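PDB 6RJ1: Mgp-operon protein 3 from Mycoplasma pneumoniae, which probably serves in host-cell adhesion as the P40/P90 surface adhesin, its extracellular region being related to sugar-binding P110-like adhesins of the beta-propeller class. Local coordinates for residues G463-M468 / V481-E486; S113-F118 / R130-A135; R793-N798 / E899-A904; R811-P816 / Q911-L916. One frame throughout, in Å; residues are numbered along the deposited sequence.

Contact 1 (G463-M468 / V481-E486); sequences GQIVVM and VGEDQE
Ile465 and Val481 form an antiparallel hydrogen-bonded pair, Gln464 and Gly482 the adjoining non-hydrogen-bonded pair, at the open end of the beta hairpin made by strands 464-468 and 477-482. Both bonds of the pair are nearly straight: Ile465 N to Val481 O and Val481 N to Ile465 O each span 2.8 Å. One step further on, the chain leaving the sheet is still held, because Glu483 N reaches Gly463 O at 2.8 Å. Gly463 has a positive phi (76°), a conformation that glycine adopts easily.

Branched apolar residues suit the buried face carrying Ile465 and Val481. There CG2 of Val481 touches CB of Ile465 at 3.8 Å; chi1 of -68° puts CG1 beside the backbone N, and CG2 takes the place between N and the carbonyl carbon. Ile465 CD1 touches CA of Glu483 at 3.8 Å. On the other face lies Gln464, opposite Gly482, which has no side chain to set beside it. Gln485 turns back so that its OE1 accepts a bond from Gly482 N, with the donor above the amide plane.

Glu483 sends its carboxylate to Lys52 and Tyr460. Helix 701-712 packs on Gln464 and Val466, whereas on the opposite face Ile465 and Val467 meet Val115 of strand 114-121.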
loop_
_atom_site.group_PDB
_atom_site.type_symbol
_atom_site.label_atom_id
_atom_site.label_comp_id
_atom_site.label_asym_id
_atom_site.label_seq_id
_atom_site.Cartn_x
_atom_site.Cartn_y
_atom_site.Cartn_z
ATOM N N GLY A 463 1.453 7.079 25.670
ATOM C CA GLY A 463 0.021 7.300 25.875
ATOM C C GLY A 463 -0.801 7.488 24.616
ATOM O O GLY A 463 -2.015 7.703 24.694
ATOM N N GLN A 464 -0.147 7.410 23.452
ATOM C CA GLN A 464 -0.801 7.567 22.155
ATOM C C GLN A 464 -0.736 6.266 21.387
ATOM O O GLN A 464 0.314 5.619 21.344
ATOM C CB GLN A 464 -0.170 8.701 21.324
ATOM C CG GLN A 464 -0.180 10.049 22.018
ATOM C CD GLN A 464 -0.578 11.129 21.067
ATOM O OE1 GLN A 464 -1.764 11.343 20.808
ATOM N NE2 GLN A 464 0.410 11.835 20.529
ATOM N N ILE A 465 -1.860 5.887 20.781
ATOM C CA ILE A 465 -1.953 4.681 19.972
ATOM C C ILE A 465 -2.215 5.098 18.543
ATOM O O ILE A 465 -3.119 5.894 18.284
ATOM C CB ILE A 465 -3.006 3.675 20.515
ATOM C CG1 ILE A 465 -2.682 3.240 21.964
ATOM C CG2 ILE A 465 -3.119 2.456 19.605
ATOM C CD1 ILE A 465 -3.538 3.841 22.998
ATOM N N VAL A 466 -1.395 4.585 17.626
ATOM C CA VAL A 466 -1.510 4.845 16.198
ATOM C C VAL A 466 -1.981 3.562 15.528
ATOM O O VAL A 466 -1.417 2.504 15.781
ATOM C CB VAL A 466 -0.200 5.404 15.567
ATOM C CG1 VAL A 466 -0.422 5.836 14.116
ATOM C CG2 VAL A 466 0.358 6.567 16.388
ATOM N N VAL A 467 -3.040 3.649 14.715
ATOM C CA VAL A 467 -3.607 2.508 13.983
ATOM C C VAL A 467 -3.603 2.845 12.504
ATOM O O VAL A 467 -4.011 3.940 12.138
ATOM C CB VAL A 467 -5.021 2.093 14.495
ATOM C CG1 VAL A 467 -5.609 0.946 13.669
ATOM C CG2 VAL A 467 -4.986 1.723 15.979
ATOM N N MET A 468 -3.094 1.931 11.668
ATOM C CA MET A 468 -3.025 2.095 10.210
ATOM C C MET A 468 -3.568 0.849 9.495
ATOM O O MET A 468 -3.743 -0.206 10.125
ATOM C CB MET A 468 -1.601 2.443 9.750
ATOM C CG MET A 468 -1.187 3.851 10.101
ATOM S SD MET A 468 0.465 4.269 9.493
ATOM C CE MET A 468 0.628 5.945 10.102
ATOM N N VAL A 481 -4.976 7.978 18.682
ATOM C CA VAL A 481 -5.894 8.020 19.822
ATOM C C VAL A 481 -5.147 8.066 21.143
ATOM O O VAL A 481 -4.026 7.570 21.241
ATOM C CB VAL A 481 -6.946 6.865 19.792
ATOM C CG1 VAL A 481 -7.924 7.030 18.642
ATOM C CG2 VAL A 481 -6.281 5.492 19.732
ATOM N N GLY A 482 -5.780 8.661 22.144
ATOM C CA GLY A 482 -5.233 8.720 23.492
ATOM C C GLY A 482 -5.630 7.466 24.241
ATOM O O GLY A 482 -6.729 6.935 24.038
ATOM N N GLU A 483 -4.729 6.970 25.095
ATOM C CA GLU A 483 -4.963 5.789 25.926
ATOM C C GLU A 483 -6.139 6.076 26.883
ATOM O O GLU A 483 -7.015 5.232 27.069
ATOM C CB GLU A 483 -3.685 5.476 26.714
ATOM C CG GLU A 483 -3.603 4.059 27.245
ATOM C CD GLU A 483 -2.371 3.746 28.074
ATOM O OE1 GLU A 483 -2.333 2.644 28.668
ATOM O OE2 GLU A 483 -1.450 4.595 28.139
ATOM N N ASP A 484 -6.167 7.300 27.429
ATOM C CA ASP A 484 -7.164 7.835 28.349
ATOM C C ASP A 484 -8.561 8.012 27.724
ATOM O O ASP A 484 -9.547 8.014 28.468
ATOM C CB ASP A 484 -6.668 9.187 28.896
ATOM C CG ASP A 484 -6.282 10.183 27.806
ATOM O OD1 ASP A 484 -5.289 9.920 27.081
ATOM O OD2 ASP A 484 -6.973 11.221 27.675
ATOM N N GLN A 485 -8.640 8.217 26.380
ATOM C CA GLN A 485 -9.891 8.442 25.631
ATOM C C GLN A 485 -10.800 7.206 25.575
ATOM O O GLN A 485 -10.318 6.083 25.695
ATOM C CB GLN A 485 -9.589 8.915 24.196
ATOM C CG GLN A 485 -9.114 10.366 24.072
ATOM C CD GLN A 485 -9.062 10.864 22.633
ATOM O OE1 GLN A 485 -8.668 10.149 21.694
ATOM N NE2 GLN A 485 -9.444 12.121 22.430
ATOM N N GLU A 486 -12.115 7.419 25.387
ATOM C CA GLU A 486 -13.122 6.356 25.263
ATOM C C GLU A 486 -13.222 5.918 23.801
ATOM O O GLU A 486 -13.544 4.763 23.514
ATOM C CB GLU A 486 -14.499 6.854 25.737
ATOM C CG GLU A 486 -14.687 6.871 27.246
ATOM C CD GLU A 486 -15.267 5.605 27.848
ATOM O OE1 GLU A 486 -14.543 4.586 27.916
ATOM O OE2 GLU A 486 -16.442 5.640 28.276
#

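Contact 2 (S113-F118 / R130-A135); sequences SYVLIF and RKIKLA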
loop_
_atom_site.group_PDB
_atom_site.type_symbol
_atom_site.label_atom_id
_atom_site.label_comp_id
_atom_site.label_asym_id
_atom_site.label_seq_id
_atom_site.Cartn_x
_atom_site.Cartn_y
_atom_site.Cartn_z
ATOM N N SER A 113 -14.119 -1.383 15.578
ATOM C CA SER A 113 -12.831 -1.910 15.996
ATOM C C SER A 113 -12.371 -1.262 17.304
ATOM O O SER A 113 -12.709 -0.109 17.591
ATOM C CB SER A 113 -11.797 -1.696 14.906
ATOM O OG SER A 113 -12.200 -2.353 13.716
ATOM N N TYR A 114 -11.624 -2.017 18.110
ATOM C CA TYR A 114 -11.126 -1.521 19.387
ATOM C C TYR A 114 -9.649 -1.750 19.568
ATOM O O TYR A 114 -9.087 -2.714 19.042
ATOM C CB TYR A 114 -11.863 -2.184 20.566
ATOM C CG TYR A 114 -13.262 -1.671 20.787
ATOM C CD1 TYR A 114 -13.498 -0.539 21.566
ATOM C CD2 TYR A 114 -14.361 -2.327 20.240
ATOM C CE1 TYR A 114 -14.790 -0.061 21.774
ATOM C CE2 TYR A 114 -15.657 -1.857 20.435
ATOM C CZ TYR A 114 -15.870 -0.722 21.204
ATOM O OH TYR A 114 -17.153 -0.259 21.388
ATOM N N VAL A 115 -9.034 -0.853 20.342
ATOM C CA VAL A 115 -7.665 -0.955 20.815
ATOM C C VAL A 115 -7.881 -1.320 22.280
ATOM O O VAL A 115 -8.579 -0.588 22.994
ATOM C CB VAL A 115 -6.834 0.343 20.634
ATOM C CG1 VAL A 115 -5.566 0.308 21.480
ATOM C CG2 VAL A 115 -6.489 0.565 19.171
ATOM N N LEU A 116 -7.371 -2.488 22.697
ATOM C CA LEU A 116 -7.537 -2.982 24.064
ATOM C C LEU A 116 -6.258 -2.805 24.854
ATOM O O LEU A 116 -5.175 -3.100 24.345
ATOM C CB LEU A 116 -7.964 -4.459 24.083
ATOM C CG LEU A 116 -8.973 -4.916 23.038
ATOM C CD1 LEU A 116 -9.062 -6.398 23.013
ATOM C CD2 LEU A 116 -10.339 -4.333 23.285
ATOM N N ILE A 117 -6.388 -2.332 26.100
ATOM C CA ILE A 117 -5.268 -2.113 27.007
ATOM C C ILE A 117 -5.377 -3.110 28.158
ATOM O O ILE A 117 -6.436 -3.237 28.788
ATOM C CB ILE A 117 -5.216 -0.639 27.513
ATOM C CG1 ILE A 117 -5.311 0.396 26.353
ATOM C CG2 ILE A 117 -4.002 -0.372 28.416
ATOM C CD1 ILE A 117 -4.184 0.391 25.248
ATOM N N PHE A 118 -4.269 -3.816 28.422
ATOM C CA PHE A 118 -4.159 -4.807 29.483
ATOM C C PHE A 118 -3.008 -4.447 30.401
ATOM O O PHE A 118 -2.002 -3.900 29.947
ATOM C CB PHE A 118 -3.925 -6.205 28.890
ATOM C CG PHE A 118 -5.089 -6.782 28.121
ATOM C CD1 PHE A 118 -5.235 -6.536 26.758
ATOM C CD2 PHE A 118 -6.021 -7.605 28.750
ATOM C CE1 PHE A 118 -6.305 -7.082 26.045
ATOM C CE2 PHE A 118 -7.091 -8.156 28.034
ATOM C CZ PHE A 118 -7.225 -7.891 26.687
ATOM N N ARG A 130 -8.877 -1.154 29.820
ATOM C CA ARG A 130 -9.852 -0.386 29.051
ATOM C C ARG A 130 -9.782 -0.644 27.545
ATOM O O ARG A 130 -8.824 -1.248 27.060
ATOM C CB ARG A 130 -9.705 1.128 29.353
ATOM C CG ARG A 130 -8.313 1.722 29.087
ATOM C CD ARG A 130 -8.228 3.192 29.440
ATOM N NE ARG A 130 -9.160 3.992 28.639
ATOM C CZ ARG A 130 -10.070 4.818 29.145
ATOM N NH1 ARG A 130 -10.888 5.482 28.343
ATOM N NH2 ARG A 130 -10.168 4.990 30.460
ATOM N N LYS A 131 -10.813 -0.179 26.815
ATOM C CA LYS A 131 -10.915 -0.257 25.355
ATOM C C LYS A 131 -11.184 1.118 24.748
ATOM O O LYS A 131 -11.954 1.902 25.307
ATOM C CB LYS A 131 -11.926 -1.327 24.880
ATOM C CG LYS A 131 -13.376 -1.155 25.333
ATOM C CD LYS A 131 -14.263 -2.250 24.741
ATOM C CE LYS A 131 -15.739 -1.934 24.813
ATOM N NZ LYS A 131 -16.326 -2.284 26.133
ATOM N N ILE A 132 -10.496 1.429 23.640
ATOM C CA ILE A 132 -10.631 2.700 22.923
ATOM C C ILE A 132 -11.257 2.398 21.561
ATOM O O ILE A 132 -10.680 1.653 20.760
ATOM C CB ILE A 132 -9.276 3.481 22.808
ATOM C CG1 ILE A 132 -8.612 3.702 24.190
ATOM C CG2 ILE A 132 -9.440 4.813 22.063
ATOM C CD1 ILE A 132 -7.385 2.900 24.422
ATOM N N LYS A 133 -12.449 2.956 21.319
ATOM C CA LYS A 133 -13.193 2.780 20.077
ATOM C C LYS A 133 -12.520 3.535 18.935
ATOM O O LYS A 133 -12.058 4.663 19.110
ATOM C CB LYS A 133 -14.627 3.275 20.269
ATOM C CG LYS A 133 -15.652 2.655 19.345
ATOM C CD LYS A 133 -17.007 3.118 19.804
ATOM C CE LYS A 133 -18.138 2.565 18.997
ATOM N NZ LYS A 133 -18.423 3.415 17.814
ATOM N N LEU A 134 -12.455 2.905 17.763
ATOM C CA LEU A 134 -11.855 3.524 16.589
ATOM C C LEU A 134 -12.986 4.069 15.744
ATOM O O LEU A 134 -13.539 3.377 14.894
ATOM C CB LEU A 134 -10.973 2.531 15.818
ATOM C CG LEU A 134 -9.800 1.909 16.583
ATOM C CD1 LEU A 134 -9.093 0.897 15.728
ATOM C CD2 LEU A 134 -8.819 2.975 17.094
ATOM N N ALA A 135 -13.383 5.299 16.049
ATOM C CA ALA A 135 -14.469 5.985 15.374
ATOM C C ALA A 135 -14.128 6.366 13.935
ATOM O O ALA A 135 -12.974 6.674 13.621
ATOM C CB ALA A 135 -14.863 7.216 16.162
#
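The ring of Tyr114 packs against the aliphatic chains of Lys131 and Lys133: Lys131 covers one face, while Lys133 runs by CE1, CZ and the hydroxyl. CD of Lys131 stands 3.9 Å from the ring centroid, a CH-pi contact displaced toward the rim. A chi1 of 60° puts CG of Lys131 between the backbone N and the carbonyl carbon, and the chain then runs extended through CD over the ring. The ammonium group of Lys131 lies farther off, so any cation-pi attraction is weak at most. From Lys133, CB approaches CE1 of Tyr114 at 3.7 Å and CD comes beside the hydroxyl; its NZ continues to a salt bridge with Asp110. Long lysine chains suit this partly exposed face, offering hydrocarbon to the ring and charge beyond it.

The segments belong to the antiparallel hairpin of strands 114-121 and 125-135, in the middle of a mixed sheet, with strand 52-59 beside the first and strand 487-492 beside the second. Val115 and Ile132 form a hydrogen-bonded pair, Ile132 N reaching Val115 O at 2.9 Å.

Mostly apolar side chains line the other face, with Arg130 at its end. CG1 of Ile117 meets CD1 of Ile132 at 3.8 Å, their chains crossing obliquely, while Val115 CG2 touches Leu134 CD2 at 3.9 Å with the side chains at about a right angle. Val54 also touches Val115.

Contact 3 (R793-N798 / E899-A904); sequences RGHKPN and EFNEDA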
loop_
_atom_site.group_PDB
_atom_site.type_symbol
_atom_site.label_atom_id
_atom_site.label_comp_id
_atom_site.label_asym_id
_atom_site.label_seq_id
_atom_site.Cartn_x
_atom_site.Cartn_y
_atom_site.Cartn_z
ATOM N N ARG A 793 32.238 9.125 20.130
ATOM C CA ARG A 793 31.999 9.948 21.312
ATOM C C ARG A 793 31.129 11.172 20.980
ATOM O O ARG A 793 31.408 11.900 20.019
ATOM C CB ARG A 793 33.330 10.389 21.935
ATOM C CG ARG A 793 33.641 9.742 23.281
ATOM C CD ARG A 793 33.779 10.782 24.398
ATOM N NE ARG A 793 34.719 10.362 25.431
ATOM C CZ ARG A 793 35.000 11.056 26.535
ATOM N NH1 ARG A 793 35.881 10.590 27.413
ATOM N NH2 ARG A 793 34.400 12.219 26.772
ATOM N N GLY A 794 30.060 11.340 21.757
ATOM C CA GLY A 794 29.121 12.451 21.630
ATOM C C GLY A 794 28.035 12.296 20.589
ATOM O O GLY A 794 27.387 13.286 20.239
ATOM N N HIS A 795 27.819 11.062 20.093
ATOM C CA HIS A 795 26.790 10.764 19.091
ATOM C C HIS A 795 25.824 9.705 19.603
ATOM O O HIS A 795 26.246 8.751 20.260
ATOM C CB HIS A 795 27.422 10.332 17.759
ATOM C CG HIS A 795 28.121 11.441 17.036
ATOM N ND1 HIS A 795 29.453 11.742 17.283
ATOM C CD2 HIS A 795 27.652 12.287 16.091
ATOM C CE1 HIS A 795 29.745 12.754 16.484
ATOM N NE2 HIS A 795 28.692 13.115 15.748
ATOM N N LYS A 796 24.527 9.887 19.317
ATOM C CA LYS A 796 23.448 8.978 19.717
ATOM C C LYS A 796 23.542 7.640 18.956
ATOM O O LYS A 796 24.019 7.645 17.819
ATOM C CB LYS A 796 22.075 9.631 19.442
ATOM C CG LYS A 796 21.741 10.855 20.299
ATOM C CD LYS A 796 21.133 10.517 21.675
ATOM C CE LYS A 796 19.640 10.212 21.778
ATOM N NZ LYS A 796 18.793 11.250 21.136
ATOM N N PRO A 797 23.079 6.495 19.533
ATOM C CA PRO A 797 23.144 5.217 18.787
ATOM C C PRO A 797 22.229 5.192 17.562
ATOM O O PRO A 797 21.073 5.612 17.651
ATOM C CB PRO A 797 22.718 4.170 19.822
ATOM C CG PRO A 797 21.924 4.917 20.827
ATOM C CD PRO A 797 22.493 6.303 20.878
ATOM N N ASN A 798 22.759 4.710 16.422
ATOM C CA ASN A 798 22.054 4.631 15.139
ATOM C C ASN A 798 20.864 3.685 15.160
ATOM O O ASN A 798 20.844 2.705 15.904
ATOM C CB ASN A 798 22.998 4.208 13.998
ATOM C CG ASN A 798 24.199 5.089 13.739
ATOM O OD1 ASN A 798 24.177 6.319 13.895
ATOM N ND2 ASN A 798 25.282 4.459 13.309
ATOM N N GLU A 899 28.580 2.554 8.498
ATOM C CA GLU A 899 27.531 3.134 9.338
ATOM C C GLU A 899 27.845 4.580 9.743
ATOM O O GLU A 899 29.008 4.989 9.694
ATOM C CB GLU A 899 27.276 2.246 10.572
ATOM C CG GLU A 899 26.878 0.809 10.246
ATOM C CD GLU A 899 25.540 0.601 9.556
ATOM O OE1 GLU A 899 24.544 1.227 9.988
ATOM O OE2 GLU A 899 25.485 -0.205 8.598
ATOM N N PHE A 900 26.804 5.355 10.123
ATOM C CA PHE A 900 26.912 6.756 10.545
ATOM C C PHE A 900 27.705 6.866 11.852
ATOM O O PHE A 900 27.403 6.156 12.816
ATOM C CB PHE A 900 25.512 7.386 10.668
ATOM C CG PHE A 900 25.455 8.893 10.802
ATOM C CD1 PHE A 900 26.072 9.719 9.865
ATOM C CD2 PHE A 900 24.718 9.489 11.819
ATOM C CE1 PHE A 900 26.007 11.110 9.983
ATOM C CE2 PHE A 900 24.643 10.881 11.928
ATOM C CZ PHE A 900 25.288 11.682 11.009
ATOM N N ASN A 901 28.749 7.721 11.861
ATOM C CA ASN A 901 29.676 7.934 12.985
ATOM C C ASN A 901 30.362 6.628 13.437
ATOM O O ASN A 901 30.632 6.464 14.630
ATOM C CB ASN A 901 29.026 8.670 14.187
ATOM C CG ASN A 901 27.900 9.631 13.891
ATOM O OD1 ASN A 901 26.798 9.496 14.433
ATOM N ND2 ASN A 901 28.142 10.630 13.061
ATOM N N GLU A 902 30.656 5.710 12.477
ATOM C CA GLU A 902 31.334 4.421 12.715
ATOM C C GLU A 902 32.706 4.646 13.388
ATOM O O GLU A 902 33.110 3.862 14.252
ATOM C CB GLU A 902 31.481 3.636 11.402
ATOM C CG GLU A 902 31.689 2.142 11.588
ATOM C CD GLU A 902 31.239 1.283 10.421
ATOM O OE1 GLU A 902 30.337 0.439 10.623
ATOM O OE2 GLU A 902 31.787 1.447 9.308
ATOM N N ASP A 903 33.384 5.744 13.007
ATOM C CA ASP A 903 34.650 6.217 13.571
ATOM C C ASP A 903 34.579 7.745 13.810
ATOM O O ASP A 903 33.579 8.376 13.441
ATOM C CB ASP A 903 35.865 5.800 12.711
ATOM C CG ASP A 903 35.838 6.280 11.274
ATOM O OD1 ASP A 903 35.230 5.587 10.427
ATOM O OD2 ASP A 903 36.439 7.339 10.992
ATOM N N ALA A 904 35.623 8.320 14.452
ATOM C CA ALA A 904 35.715 9.744 14.798
ATOM C C ALA A 904 35.474 10.728 13.627
ATOM O O ALA A 904 34.692 11.668 13.790
ATOM C CB ALA A 904 37.051 10.033 15.466
#
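A type II beta turn from Glu899 to Glu902, in the loop between strands 888-896 and 914-920, packs against the loop that precedes strand 799-805. Asn798 makes the polar link. Its ND2 gives a nearly straight bond of 2.8 Å to Phe900 O, and the fit is close to flat: the acceptor lies in the amide plane of Asn798, and the donor sits on a lone pair in the carbonyl plane. An amide suits this buried place because it can meet the carbonyl of the turn's central peptide. The other branch, OD1, lies near the plane of the Phe900 ring at its edge, 3.8 Å from CD2.

In the turn, Asn901 has a positive phi (57°), which asparagine tolerates better than most residues. Its amide is set between two rings. On one side ND2 lies 3.5 Å above the centre of the Phe900 ring, within the same segment. On the other, His795 approaches across the contact, with its ring plane 34° from the amide plane. The carboxylate of Glu899, the first residue of the turn, goes to Arg811. The Asn901 amide lies over one face of the His795 ring, where CD2 is 3.4 Å from Asn901 OD1.

Contact 4 (R811-P816 / Q911-L916); sequences RLNFNP and QAPAAL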
loop_
_atom_site.group_PDB
_atom_site.type_symbol
_atom_site.label_atom_id
_atom_site.label_comp_id
_atom_site.label_asym_id
_atom_site.label_seq_id
_atom_site.Cartn_x
_atom_site.Cartn_y
_atom_site.Cartn_z
ATOM N N ARG A 811 16.014 -0.871 3.314
ATOM C CA ARG A 811 16.480 -0.325 4.575
ATOM C C ARG A 811 16.271 1.184 4.575
ATOM O O ARG A 811 16.602 1.870 3.596
ATOM C CB ARG A 811 17.961 -0.661 4.801
ATOM C CG ARG A 811 18.436 -0.304 6.198
ATOM C CD ARG A 811 19.891 -0.609 6.392
ATOM N NE ARG A 811 20.400 0.046 7.589
ATOM C CZ ARG A 811 21.657 -0.027 8.004
ATOM N NH1 ARG A 811 22.552 -0.728 7.318
ATOM N NH2 ARG A 811 22.029 0.591 9.114
ATOM N N LEU A 812 15.737 1.691 5.689
ATOM C CA LEU A 812 15.477 3.111 5.893
ATOM C C LEU A 812 16.371 3.627 7.005
ATOM O O LEU A 812 16.316 3.123 8.119
ATOM C CB LEU A 812 13.984 3.365 6.157
ATOM C CG LEU A 812 13.022 2.732 5.141
ATOM C CD1 LEU A 812 11.594 2.814 5.621
ATOM C CD2 LEU A 812 13.200 3.324 3.746
ATOM N N ASN A 813 17.243 4.583 6.672
ATOM C CA ASN A 813 18.244 5.142 7.582
ATOM C C ASN A 813 17.874 6.512 8.112
ATOM O O ASN A 813 17.339 7.346 7.377
ATOM C CB ASN A 813 19.625 5.150 6.922
ATOM C CG ASN A 813 19.964 3.830 6.280
ATOM O OD1 ASN A 813 20.193 2.822 6.957
ATOM N ND2 ASN A 813 19.970 3.799 4.956
ATOM N N PHE A 814 18.164 6.735 9.405
ATOM C CA PHE A 814 17.843 7.972 10.116
ATOM C C PHE A 814 19.042 8.542 10.862
ATOM O O PHE A 814 19.962 7.802 11.215
ATOM C CB PHE A 814 16.674 7.738 11.099
ATOM C CG PHE A 814 15.460 7.057 10.507
ATOM C CD1 PHE A 814 14.487 7.791 9.841
ATOM C CD2 PHE A 814 15.296 5.683 10.606
ATOM C CE1 PHE A 814 13.374 7.159 9.281
ATOM C CE2 PHE A 814 14.184 5.053 10.044
ATOM C CZ PHE A 814 13.232 5.796 9.383
ATOM N N ASN A 815 19.021 9.866 11.106
ATOM C CA ASN A 815 20.040 10.588 11.869
ATOM C C ASN A 815 19.606 10.528 13.350
ATOM O O ASN A 815 18.582 11.115 13.706
ATOM C CB ASN A 815 20.152 12.037 11.380
ATOM C CG ASN A 815 21.280 12.822 11.997
ATOM O OD1 ASN A 815 21.361 13.010 13.217
ATOM N ND2 ASN A 815 22.170 13.319 11.157
ATOM N N PRO A 816 20.329 9.795 14.219
ATOM C CA PRO A 816 19.887 9.692 15.624
ATOM C C PRO A 816 20.099 10.948 16.482
ATOM O O PRO A 816 19.480 11.073 17.544
ATOM C CB PRO A 816 20.670 8.490 16.149
ATOM C CG PRO A 816 21.905 8.453 15.321
ATOM C CD PRO A 816 21.551 9.000 13.969
ATOM N N GLN A 911 27.709 6.563 0.446
ATOM C CA GLN A 911 26.834 5.435 0.118
ATOM C C GLN A 911 25.765 5.238 1.194
ATOM O O GLN A 911 26.026 5.478 2.373
ATOM C CB GLN A 911 27.667 4.150 -0.042
ATOM C CG GLN A 911 27.696 3.610 -1.466
ATOM C CD GLN A 911 26.601 2.600 -1.703
ATOM O OE1 GLN A 911 26.802 1.387 -1.555
ATOM N NE2 GLN A 911 25.415 3.074 -2.076
ATOM N N ALA A 912 24.568 4.792 0.787
ATOM C CA ALA A 912 23.456 4.527 1.700
ATOM C C ALA A 912 23.697 3.215 2.449
ATOM O O ALA A 912 23.929 2.208 1.772
ATOM C CB ALA A 912 22.153 4.433 0.921
ATOM N N PRO A 913 23.654 3.177 3.814
ATOM C CA PRO A 913 23.836 1.889 4.516
ATOM C C PRO A 913 22.717 0.925 4.116
ATOM O O PRO A 913 21.540 1.298 4.120
ATOM C CB PRO A 913 23.776 2.263 6.002
ATOM C CG PRO A 913 23.922 3.732 6.051
ATOM C CD PRO A 913 23.386 4.269 4.768
ATOM N N ALA A 914 23.105 -0.276 3.671
ATOM C CA ALA A 914 22.177 -1.279 3.159
ATOM C C ALA A 914 21.874 -2.436 4.114
ATOM O O ALA A 914 22.478 -2.554 5.180
ATOM C CB ALA A 914 22.686 -1.809 1.824
ATOM N N ALA A 915 20.906 -3.269 3.720
ATOM C CA ALA A 915 20.461 -4.459 4.431
ATOM C C ALA A 915 20.696 -5.697 3.558
ATOM O O ALA A 915 20.938 -5.573 2.359
ATOM C CB ALA A 915 18.988 -4.331 4.783
ATOM N N LEU A 916 20.643 -6.888 4.161
ATOM C CA LEU A 916 20.849 -8.152 3.464
ATOM C C LEU A 916 19.842 -9.166 3.974
ATOM O O LEU A 916 19.833 -9.464 5.164
ATOM C CB LEU A 916 22.295 -8.640 3.679
ATOM C CG LEU A 916 22.790 -9.752 2.759
ATOM C CD1 LEU A 916 23.241 -9.205 1.413
ATOM C CD2 LEU A 916 23.918 -10.502 3.400
#
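Arg811 and Asn813, on strand 808-815, reach across to the backbone of Pro913 and Ala914 where strand 914-920 begins, joining two antiparallel sheets through side chains. In Arg811 a chi1 of -171° sets CG anti to the backbone N, and the chain stays extended to NE, which brings the guanidinium to Ala914. NH1 gives a 2.8 Å bond to Ala914 O; the oxygen lies near the guanidinium plane, although the donor stands above the carbonyl plane. Pro913 CB sits over one face of the same group, toward the rim and 3.5 Å from NH1; the two side chains cross at about a right angle. Asn813 ND2 bonds to Pro913 O at 3.1 Å, on a lone pair of that carbonyl. Proline suits this place by offering ring carbons to both side chains, CB to the guanidinium, CG and CD to Asn813. Ala915 is small enough for its CB to lie close against the base of the arginine.

Further partners hold both side chains in place. Glu899 forms a salt bridge with Arg811 NH2, which would help offset the buried charge. Ser800 bonds to NH2 and to Asn813 OD1, tying the two side chains together, and Ile832 O takes a further bond from Asn813 ND2. Beside that amide, Pro913 CD lies 3.5 Å from ND2.

The four contacts form two pairs: one within a single sheet, the other between strands and loops of two further sheets. Contacts 1 and 2 have centres 8 Å apart and share one mixed sheet: contact 2 closes before contact 1 opens, and strand 487-492 joins their hairpins, with Glu486 O bonded to Lys133 N. Contacts 3 and 4 have centres 13 Å apart and alternate along the chain, so the same two late regions are tied twice. Glu899 and Arg811 connect them, and Pro816 packs against the 796-798 loop. Between the pairs the centres are 30 to 40 Å apart and nothing touches. Local hairpins thus build one sheet, while long-range links join two others within a fold probably based on a beta-propeller.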